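Local coordinates for protein LbaCas13a H328A (C2c2) (Lachnospiraceae bacterium NK4A179, PDB 5WLH) that probably acts as a crRNA-guided, RNA-targeting CRISPR nuclease that binds its precursor crRNA and cleaves RNA through paired HEPN domains, at residues E523-L528 / I1249-Y1254; E1113-L1118 / R1260-I1265. All coordinates share one frame; numbering follows the deposited sequence. Where two conformers were deposited one is given.

Interaction 1 of 2, residues E523-L528 / I1249-Y1254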
ATOM      1  N   GLU A 523       8.218 -26.741 -16.160  1.00 40.12           N
ATOM      2  CA  GLU A 523       7.333 -27.696 -15.496  1.00 41.55           C
ATOM      3  C   GLU A 523       7.649 -27.877 -14.017  1.00 37.47           C
ATOM      4  O   GLU A 523       6.833 -28.458 -13.291  1.00 37.69           O
ATOM      5  CB  GLU A 523       7.387 -29.069 -16.185  1.00 50.02           C
ATOM      6  CG  GLU A 523       7.263 -29.033 -17.705  1.00 56.16           C
ATOM      7  CD  GLU A 523       8.600 -29.228 -18.417  1.00 63.88           C
ATOM      8  OE1 GLU A 523       9.374 -28.247 -18.545  1.00 64.53           O
ATOM      9  OE2 GLU A 523       8.875 -30.368 -18.852  1.00 66.17           O
ATOM     10  N   ASN A 524       8.816 -27.421 -13.566  1.00 32.17           N
ATOM     11  CA  ASN A 524       9.238 -27.509 -12.168  1.00 31.79           C
ATOM     12  C   ASN A 524       9.777 -26.151 -11.738  1.00 31.16           C
ATOM     13  O   ASN A 524      10.951 -26.003 -11.399  1.00 30.18           O
ATOM     14  CB  ASN A 524      10.306 -28.576 -11.976  1.00 34.43           C
ATOM     15  CG  ASN A 524       9.830 -29.951 -12.381  1.00 36.89           C
ATOM     16  OD1 ASN A 524       9.219 -30.661 -11.587  1.00 40.04           O
ATOM     17  ND2 ASN A 524      10.089 -30.325 -13.633  1.00 35.75           N
ATOM     18  N   SER A 525       8.916 -25.136 -11.789  1.00 29.80           N
ATOM     19  CA  SER A 525       9.381 -23.762 -11.636  1.00 31.91           C
ATOM     20  C   SER A 525       9.317 -23.261 -10.199  1.00 28.62           C
ATOM     21  O   SER A 525       9.747 -22.136  -9.935  1.00 26.14           O
ATOM     22  CB  SER A 525       8.563 -22.826 -12.536  1.00 36.88           C
ATOM     23  OG  SER A 525       7.182 -23.119 -12.438  1.00 39.91           O
ATOM     24  N   ASP A 526       8.794 -24.051  -9.270  1.00 29.57           N
ATOM     25  CA  ASP A 526       8.684 -23.632  -7.877  1.00 29.32           C
ATOM     26  C   ASP A 526       9.742 -24.392  -7.084  1.00 27.36           C
ATOM     27  O   ASP A 526       9.568 -25.570  -6.764  1.00 27.46           O
ATOM     28  CB  ASP A 526       7.272 -23.865  -7.346  1.00 26.89           C
ATOM     29  CG  ASP A 526       7.048 -23.234  -5.968  1.00 26.59           C
ATOM     30  OD1 ASP A 526       8.032 -22.793  -5.336  1.00 29.06           O
ATOM     31  OD2 ASP A 526       5.883 -23.190  -5.529  1.00 29.70           O
ATOM     32  N   PHE A 527      10.839 -23.695  -6.763  1.00 26.48           N
ATOM     33  CA  PHE A 527      11.910 -24.275  -5.956  1.00 26.47           C
ATOM     34  C   PHE A 527      11.387 -24.952  -4.697  1.00 26.93           C
ATOM     35  O   PHE A 527      11.837 -26.049  -4.333  1.00 26.43           O
ATOM     36  CB  PHE A 527      12.906 -23.177  -5.577  1.00 28.14           C
ATOM     37  CG  PHE A 527      13.943 -23.623  -4.596  1.00 27.95           C
ATOM     38  CD1 PHE A 527      14.819 -24.644  -4.923  1.00 29.20           C
ATOM     39  CD2 PHE A 527      14.048 -23.025  -3.354  1.00 25.21           C
ATOM     40  CE1 PHE A 527      15.776 -25.060  -4.037  1.00 29.33           C
ATOM     41  CE2 PHE A 527      15.015 -23.440  -2.451  1.00 30.77           C
ATOM     42  CZ  PHE A 527      15.879 -24.466  -2.795  1.00 34.92           C
ATOM     43  N   LEU A 528      10.449 -24.303  -4.000  1.00 22.87           N
ATOM     44  CA  LEU A 528       9.979 -24.826  -2.723  1.00 22.75           C
ATOM     45  C   LEU A 528       9.219 -26.138  -2.856  1.00 24.87           C
ATOM     46  O   LEU A 528       9.053 -26.842  -1.862  1.00 27.81           O
ATOM     47  CB  LEU A 528       9.076 -23.812  -2.032  1.00 25.20           C
ATOM     48  CG  LEU A 528       9.802 -22.536  -1.631  1.00 24.45           C
ATOM     49  CD1 LEU A 528       8.855 -21.625  -0.801  1.00 23.58           C
ATOM     50  CD2 LEU A 528      11.071 -22.863  -0.862  1.00 25.49           C
ATOM     51  N   ILE A1249       4.612 -14.788 -11.962  1.00 20.48           N
ATOM     52  CA  ILE A1249       5.187 -13.819 -11.036  1.00 19.61           C
ATOM     53  C   ILE A1249       5.906 -14.533  -9.896  1.00 15.80           C
ATOM     54  O   ILE A1249       7.089 -14.289  -9.623  1.00 20.42           O
ATOM     55  CB  ILE A1249       4.086 -12.896 -10.491  1.00 21.69           C
ATOM     56  CG1 ILE A1249       3.487 -12.053 -11.623  1.00 21.39           C
ATOM     57  CG2 ILE A1249       4.636 -12.023  -9.375  1.00 20.13           C
ATOM     58  CD1 ILE A1249       2.120 -11.490 -11.248  1.00 19.88           C
ATOM     59  N   GLU A1250       5.183 -15.405  -9.190  1.00 18.78           N
ATOM     60  CA  GLU A1250       5.735 -15.931  -7.946  1.00 20.60           C
ATOM     61  C   GLU A1250       6.903 -16.873  -8.193  1.00 23.59           C
ATOM     62  O   GLU A1250       7.755 -17.047  -7.311  1.00 23.92           O
ATOM     63  CB  GLU A1250       4.666 -16.637  -7.119  1.00 23.33           C
ATOM     64  CG  GLU A1250       5.186 -16.928  -5.710  1.00 28.93           C
ATOM     65  CD  GLU A1250       4.093 -17.121  -4.694  1.00 32.14           C
ATOM     66  OE1 GLU A1250       2.916 -17.128  -5.094  1.00 30.96           O
ATOM     67  OE2 GLU A1250       4.421 -17.249  -3.492  1.00 31.30           O
ATOM     68  N   HIS A1251       6.952 -17.503  -9.355  1.00 24.11           N
ATOM     69  CA  HIS A1251       8.086 -18.335  -9.708  1.00 24.34           C
ATOM     70  C   HIS A1251       9.183 -17.566 -10.413  1.00 24.35           C
ATOM     71  O   HIS A1251      10.131 -18.190 -10.904  1.00 24.85           O
ATOM     72  CB  HIS A1251       7.646 -19.504 -10.587  1.00 23.84           C
ATOM     73  CG  HIS A1251       6.582 -20.338  -9.958  1.00 27.07           C
ATOM     74  ND1 HIS A1251       5.700 -21.098 -10.693  1.00 31.49           N
ATOM     75  CD2 HIS A1251       6.256 -20.524  -8.658  1.00 30.23           C
ATOM     76  CE1 HIS A1251       4.876 -21.722  -9.870  1.00 30.25           C
ATOM     77  NE2 HIS A1251       5.189 -21.387  -8.630  1.00 30.64           N
ATOM     78  N   PHE A1252       9.075 -16.235 -10.488  1.00 23.07           N
ATOM     79  CA  PHE A1252      10.157 -15.409 -10.992  1.00 21.95           C
ATOM     80  C   PHE A1252      10.512 -15.780 -12.435  1.00 21.34           C
ATOM     81  O   PHE A1252      11.673 -15.691 -12.831  1.00 23.15           O
ATOM     82  CB  PHE A1252      11.388 -15.505 -10.070  1.00 23.88           C
ATOM     83  CG  PHE A1252      11.201 -14.788  -8.737  1.00 22.83           C
ATOM     84  CD1 PHE A1252      10.378 -15.327  -7.744  1.00 23.87           C
ATOM     85  CD2 PHE A1252      11.808 -13.569  -8.501  1.00 24.25           C
ATOM     86  CE1 PHE A1252      10.188 -14.662  -6.528  1.00 23.40           C
ATOM     87  CE2 PHE A1252      11.625 -12.888  -7.280  1.00 23.81           C
ATOM     88  CZ  PHE A1252      10.815 -13.432  -6.301  1.00 21.42           C
ATOM     89  N   ARG A1253       9.510 -16.208 -13.213  1.00 22.02           N
ATOM     90  CA  ARG A1253       9.777 -16.664 -14.579  1.00 21.13           C
ATOM     91  C   ARG A1253      10.265 -15.525 -15.462  1.00 27.48           C
ATOM     92  O   ARG A1253      11.009 -15.762 -16.419  1.00 27.81           O
ATOM     93  CB  ARG A1253       8.522 -17.291 -15.188  1.00 22.22           C
ATOM     94  CG  ARG A1253       7.932 -18.446 -14.392  1.00 25.92           C
ATOM     95  CD  ARG A1253       8.918 -19.608 -14.298  1.00 33.14           C
ATOM     96  NE  ARG A1253       9.452 -19.974 -15.608  1.00 33.51           N
ATOM     97  CZ  ARG A1253      10.612 -20.597 -15.793  1.00 39.18           C
ATOM     98  NH1 ARG A1253      11.369 -20.924 -14.752  1.00 38.02           N
ATOM     99  NH2 ARG A1253      11.023 -20.883 -17.022  1.00 39.22           N
ATOM    100  N   TYR A1254       9.853 -14.286 -15.163  1.00 24.21           N
ATOM    101  CA  TYR A1254      10.334 -13.148 -15.936  1.00 25.23           C
ATOM    102  C   TYR A1254      11.848 -13.157 -16.047  1.00 28.48           C
ATOM    103  O   TYR A1254      12.410 -12.843 -17.106  1.00 33.30           O
ATOM    104  CB  TYR A1254       9.865 -11.855 -15.275  1.00 26.70           C
ATOM    105  CG  TYR A1254      10.579 -10.618 -15.756  1.00 27.29           C
ATOM    106  CD1 TYR A1254      10.193  -9.989 -16.926  1.00 29.40           C
ATOM    107  CD2 TYR A1254      11.603 -10.052 -15.012  1.00 24.33           C
ATOM    108  CE1 TYR A1254      10.828  -8.839 -17.365  1.00 27.68           C
ATOM    109  CE2 TYR A1254      12.242  -8.889 -15.433  1.00 26.47           C
ATOM    110  CZ  TYR A1254      11.847  -8.293 -16.611  1.00 26.97           C
ATOM    111  OH  TYR A1254      12.480  -7.147 -17.034  1.00 28.41           O
TER
HETATM  112  O   HOH W   1      11.259 -20.458 -11.748  1.00 32.51           O

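Interaction 2 of 2, residues E1113-L1118 / R1260-I1265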
ATOM      1  N   GLU A1113      17.033  -3.045  -6.737  1.00 23.53           N
ATOM      2  CA  GLU A1113      16.033  -2.747  -5.717  1.00 22.52           C
ATOM      3  C   GLU A1113      14.720  -2.324  -6.345  1.00 23.06           C
ATOM      4  O   GLU A1113      13.651  -2.660  -5.835  1.00 22.67           O
ATOM      5  CB  GLU A1113      16.532  -1.647  -4.779  1.00 30.36           C
ATOM      6  CG  GLU A1113      17.370  -2.152  -3.632  1.00 41.60           C
ATOM      7  CD  GLU A1113      17.710  -1.042  -2.662  1.00 47.63           C
ATOM      8  OE1 GLU A1113      16.767  -0.405  -2.136  1.00 47.04           O
ATOM      9  OE2 GLU A1113      18.914  -0.803  -2.439  1.00 53.18           O
ATOM     10  N   ILE A1114      14.775  -1.534  -7.426  1.00 20.22           N
ATOM     11  CA  ILE A1114      13.532  -1.103  -8.056  1.00 17.34           C
ATOM     12  C   ILE A1114      12.801  -2.303  -8.623  1.00 18.36           C
ATOM     13  O   ILE A1114      11.583  -2.440  -8.460  1.00 21.13           O
ATOM     14  CB  ILE A1114      13.792  -0.035  -9.137  1.00 19.65           C
ATOM     15  CG1 ILE A1114      14.182   1.283  -8.469  1.00 24.51           C
ATOM     16  CG2 ILE A1114      12.535   0.181  -9.964  1.00 27.16           C
ATOM     17  CD1 ILE A1114      14.824   2.325  -9.415  1.00 28.12           C
ATOM     18  N   ALA A1115      13.538  -3.202  -9.279  1.00 20.98           N
ATOM     19  CA  ALA A1115      12.941  -4.435  -9.774  1.00 22.96           C
ATOM     20  C   ALA A1115      12.390  -5.275  -8.630  1.00 21.37           C
ATOM     21  O   ALA A1115      11.281  -5.820  -8.725  1.00 21.09           O
ATOM     22  CB  ALA A1115      13.980  -5.230 -10.567  1.00 24.13           C
ATOM     23  N   ASP A1116      13.144  -5.390  -7.539  1.00 18.99           N
ATOM     24  CA  ASP A1116      12.619  -6.091  -6.366  1.00 19.56           C
ATOM     25  C   ASP A1116      11.342  -5.438  -5.853  1.00 18.69           C
ATOM     26  O   ASP A1116      10.439  -6.125  -5.362  1.00 20.75           O
ATOM     27  CB  ASP A1116      13.651  -6.116  -5.243  1.00 21.83           C
ATOM     28  CG  ASP A1116      14.787  -7.066  -5.514  1.00 30.66           C
ATOM     29  OD1 ASP A1116      14.636  -7.936  -6.402  1.00 29.54           O
ATOM     30  OD2 ASP A1116      15.824  -6.929  -4.829  1.00 32.47           O
ATOM     31  N   GLU A1117      11.272  -4.107  -5.883  1.00 18.32           N
ATOM     32  CA  GLU A1117      10.048  -3.463  -5.404  1.00 18.69           C
ATOM     33  C   GLU A1117       8.891  -3.678  -6.370  1.00 19.74           C
ATOM     34  O   GLU A1117       7.741  -3.864  -5.943  1.00 19.74           O
ATOM     35  CB  GLU A1117      10.260  -1.971  -5.176  1.00 21.02           C
ATOM     36  CG  GLU A1117      11.182  -1.670  -4.028  1.00 23.13           C
ATOM     37  CD  GLU A1117      11.585  -0.215  -3.975  1.00 29.72           C
ATOM     38  OE1 GLU A1117      10.944   0.614  -4.659  1.00 29.94           O
ATOM     39  OE2 GLU A1117      12.542   0.101  -3.237  1.00 32.84           O
ATOM     40  N   LEU A1118       9.158  -3.627  -7.679  1.00 17.87           N
ATOM     41  CA  LEU A1118       8.092  -3.940  -8.627  1.00 17.28           C
ATOM     42  C   LEU A1118       7.642  -5.382  -8.489  1.00 17.24           C
ATOM     43  O   LEU A1118       6.438  -5.673  -8.535  1.00 18.77           O
ATOM     44  CB  LEU A1118       8.562  -3.684 -10.057  1.00 20.55           C
ATOM     45  CG  LEU A1118       8.868  -2.213 -10.329  1.00 23.27           C
ATOM     46  CD1 LEU A1118       9.568  -2.101 -11.673  1.00 25.62           C
ATOM     47  CD2 LEU A1118       7.589  -1.389 -10.306  1.00 25.24           C
ATOM     48  N   ARG A1260       7.821 -11.182 -21.367  0.51 40.05           N
ATOM     49  CA  ARG A1260       6.978 -10.019 -21.161  0.51 36.97           C
ATOM     50  C   ARG A1260       7.718  -9.034 -20.273  0.51 32.89           C
ATOM     51  O   ARG A1260       8.712  -9.371 -19.627  0.51 36.31           O
ATOM     52  CB  ARG A1260       5.626 -10.389 -20.544  0.51 36.96           C
ATOM     53  CG  ARG A1260       5.717 -11.188 -19.264  0.51 32.33           C
ATOM     54  CD  ARG A1260       4.367 -11.804 -18.922  0.51 33.62           C
ATOM     55  NE  ARG A1260       4.233 -13.156 -19.451  0.51 33.89           N
ATOM     56  CZ  ARG A1260       3.216 -13.966 -19.184  0.51 36.86           C
ATOM     57  NH1 ARG A1260       2.232 -13.562 -18.394  0.51 40.47           N
ATOM     58  NH2 ARG A1260       3.181 -15.182 -19.708  0.51 36.32           N
ATOM     59  N   SER A1261       7.218  -7.811 -20.256  1.00 27.93           N
ATOM     60  CA  SER A1261       7.832  -6.724 -19.517  1.00 22.47           C
ATOM     61  C   SER A1261       7.128  -6.539 -18.187  1.00 22.36           C
ATOM     62  O   SER A1261       6.035  -7.052 -17.963  1.00 23.73           O
ATOM     63  CB  SER A1261       7.743  -5.433 -20.315  1.00 22.41           C
ATOM     64  OG  SER A1261       6.392  -5.231 -20.677  1.00 25.57           O
ATOM     65  N   PHE A1262       7.777  -5.783 -17.303  1.00 22.75           N
ATOM     66  CA  PHE A1262       7.098  -5.321 -16.103  1.00 24.67           C
ATOM     67  C   PHE A1262       5.817  -4.575 -16.457  1.00 22.86           C
ATOM     68  O   PHE A1262       4.774  -4.795 -15.849  1.00 20.19           O
ATOM     69  CB  PHE A1262       8.049  -4.456 -15.273  1.00 21.69           C
ATOM     70  CG  PHE A1262       8.877  -5.263 -14.304  1.00 25.58           C
ATOM     71  CD1 PHE A1262       8.265  -5.947 -13.259  1.00 31.37           C
ATOM     72  CD2 PHE A1262      10.251  -5.362 -14.450  1.00 27.11           C
ATOM     73  CE1 PHE A1262       9.010  -6.698 -12.354  1.00 31.26           C
ATOM     74  CE2 PHE A1262      11.013  -6.120 -13.547  1.00 29.07           C
ATOM     75  CZ  PHE A1262      10.391  -6.783 -12.497  1.00 29.65           C
ATOM     76  N   LEU A1263       5.870  -3.683 -17.452  1.00 21.92           N
ATOM     77  CA  LEU A1263       4.647  -2.994 -17.851  1.00 19.85           C
ATOM     78  C   LEU A1263       3.592  -3.969 -18.334  1.00 21.08           C
ATOM     79  O   LEU A1263       2.399  -3.772 -18.088  1.00 24.25           O
ATOM     80  CB  LEU A1263       4.937  -1.969 -18.947  1.00 19.99           C
ATOM     81  CG  LEU A1263       5.472  -0.645 -18.419  1.00 24.78           C
ATOM     82  CD1 LEU A1263       5.836   0.207 -19.615  1.00 24.70           C
ATOM     83  CD2 LEU A1263       4.433   0.082 -17.562  1.00 25.63           C
ATOM     84  N   GLY A1264       4.008  -5.019 -19.041  1.00 21.84           N
ATOM     85  CA  GLY A1264       3.040  -5.986 -19.526  1.00 21.87           C
ATOM     86  C   GLY A1264       2.419  -6.796 -18.403  1.00 18.60           C
ATOM     87  O   GLY A1264       1.241  -7.154 -18.464  1.00 22.63           O
ATOM     88  N   ILE A1265       3.211  -7.116 -17.382  1.00 19.69           N
ATOM     89  CA  ILE A1265       2.675  -7.851 -16.240  1.00 17.99           C
ATOM     90  C   ILE A1265       1.732  -6.961 -15.446  1.00 16.57           C
ATOM     91  O   ILE A1265       0.609  -7.362 -15.119  1.00 21.04           O
ATOM     92  CB  ILE A1265       3.814  -8.389 -15.366  1.00 18.40           C
ATOM     93  CG1 ILE A1265       4.613  -9.456 -16.121  1.00 25.00           C
ATOM     94  CG2 ILE A1265       3.242  -9.008 -14.060  1.00 17.83           C
ATOM     95  CD1 ILE A1265       6.066  -9.584 -15.643  1.00 28.83           C
TER

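Interaction 1 of 2, residues E523-L528 / I1249-Y1254
The imidazole of His1251 lies beneath the peptide joining Ser525 to Asp526, with Ser525 C and Asp526 CA over one ring face, both displaced toward its rim. Helix 1239-1250 has just ended here, and with CG anti to the carbonyl carbon (chi1 -56°) the ring reaches forward to the 523-528 loop. Its two nitrogens meet different neighbours. His1251 ND1 is 3.1 Å from Ser525 OG, while its NE2 sits 3.5 Å from Asp526 CB. The carboxylate of Asp526, tilted 38° from the ring plane, is turned to other work: OD2 forms a salt bridge with Arg603, and OD1 takes the Leu528 N-H in an Asx turn. Further along, the bent chain of Arg1253 lays its CD 3.7 Å from Ser525 CB. A water ties the backbones together, donating to Ser525 O (2.9 Å) and His1251 O (2.7 Å) and accepting from Arg1253 NH1 at the guanidinium edge. An alanine in place of His1251 would probably open a gap under the Ser525-Asp526 peptide and take a polar neighbour from Ser525 OG. The helix end is a Schellman motif, Phe1252 being the C-prime residue with positive phi. Arg1246 and His1251 bracket an R-X4-H signature, and Arg603 begins a second, consistent with the composite nuclease site of paired HEPN domains.

Interaction 2 of 2, residues E1113-L1118 / R1260-I1265
Phe1262 opens helix 1262-1273 and drives its ring against Leu1118 and Ala1115 of the long helix 1106-1145, a helix-to-helix contact inside what is probably the mainly helical second HEPN domain. Leu1118 carries most of it. Swinging CG beside its own backbone N (chi1 -64°), it places CB and CD1 over the same face of the phenyl ring. Leu1118 CB makes an off-centre CH-pi contact, 4.2 Å from the Phe1262 ring centroid and 28° off the normal, and comes within 3.8 Å of Phe1262 CE1. Leu1118 CD1 stands over the rim of the ring, 4.2 Å from Phe1262 CG. One turn earlier on the same helix, Ala1115 meets the far end of the ring: its CB is 4.3 Å from Phe1262 CE2, and its carbonyl O approaches CZ obliquely. Tyr1255 touches both Ala1115 and Phe1262, while Leu1288 and Leu1366 pack on Leu1118, so the surroundings are largely apolar. Ser1261, just before Phe1262, is the N-cap of this helix: Gly1264 N donates to Ser1261 OG at 2.9 Å, with an N-H...O angle of 145°.

How the interactions relate
Interaction 2 is buried, its centre about 16 Å from that of the chain, whereas interaction 1 lies nearer the surface, its centre about 25 Å from the chain's. Their chemistry follows: the inner contact is an aromatic ring against aliphatic carbons, the outer one polar and water-bridged. Interaction 1 joins segments 721 residues apart, interaction 2 segments 142 apart, and they alternate along the chain. The short run from 1249-1254 to 1260-1265 connects them: Tyr1254 CE2 lies 3.6 Å from Phe1262 CE2, and Ile1249 CG1 meets Ile1265 CG2. Helix 1106-1145 backs both, supplying Leu1118 to one and, through Ile1123 and Ile1126, packing on Ile1249 in the other.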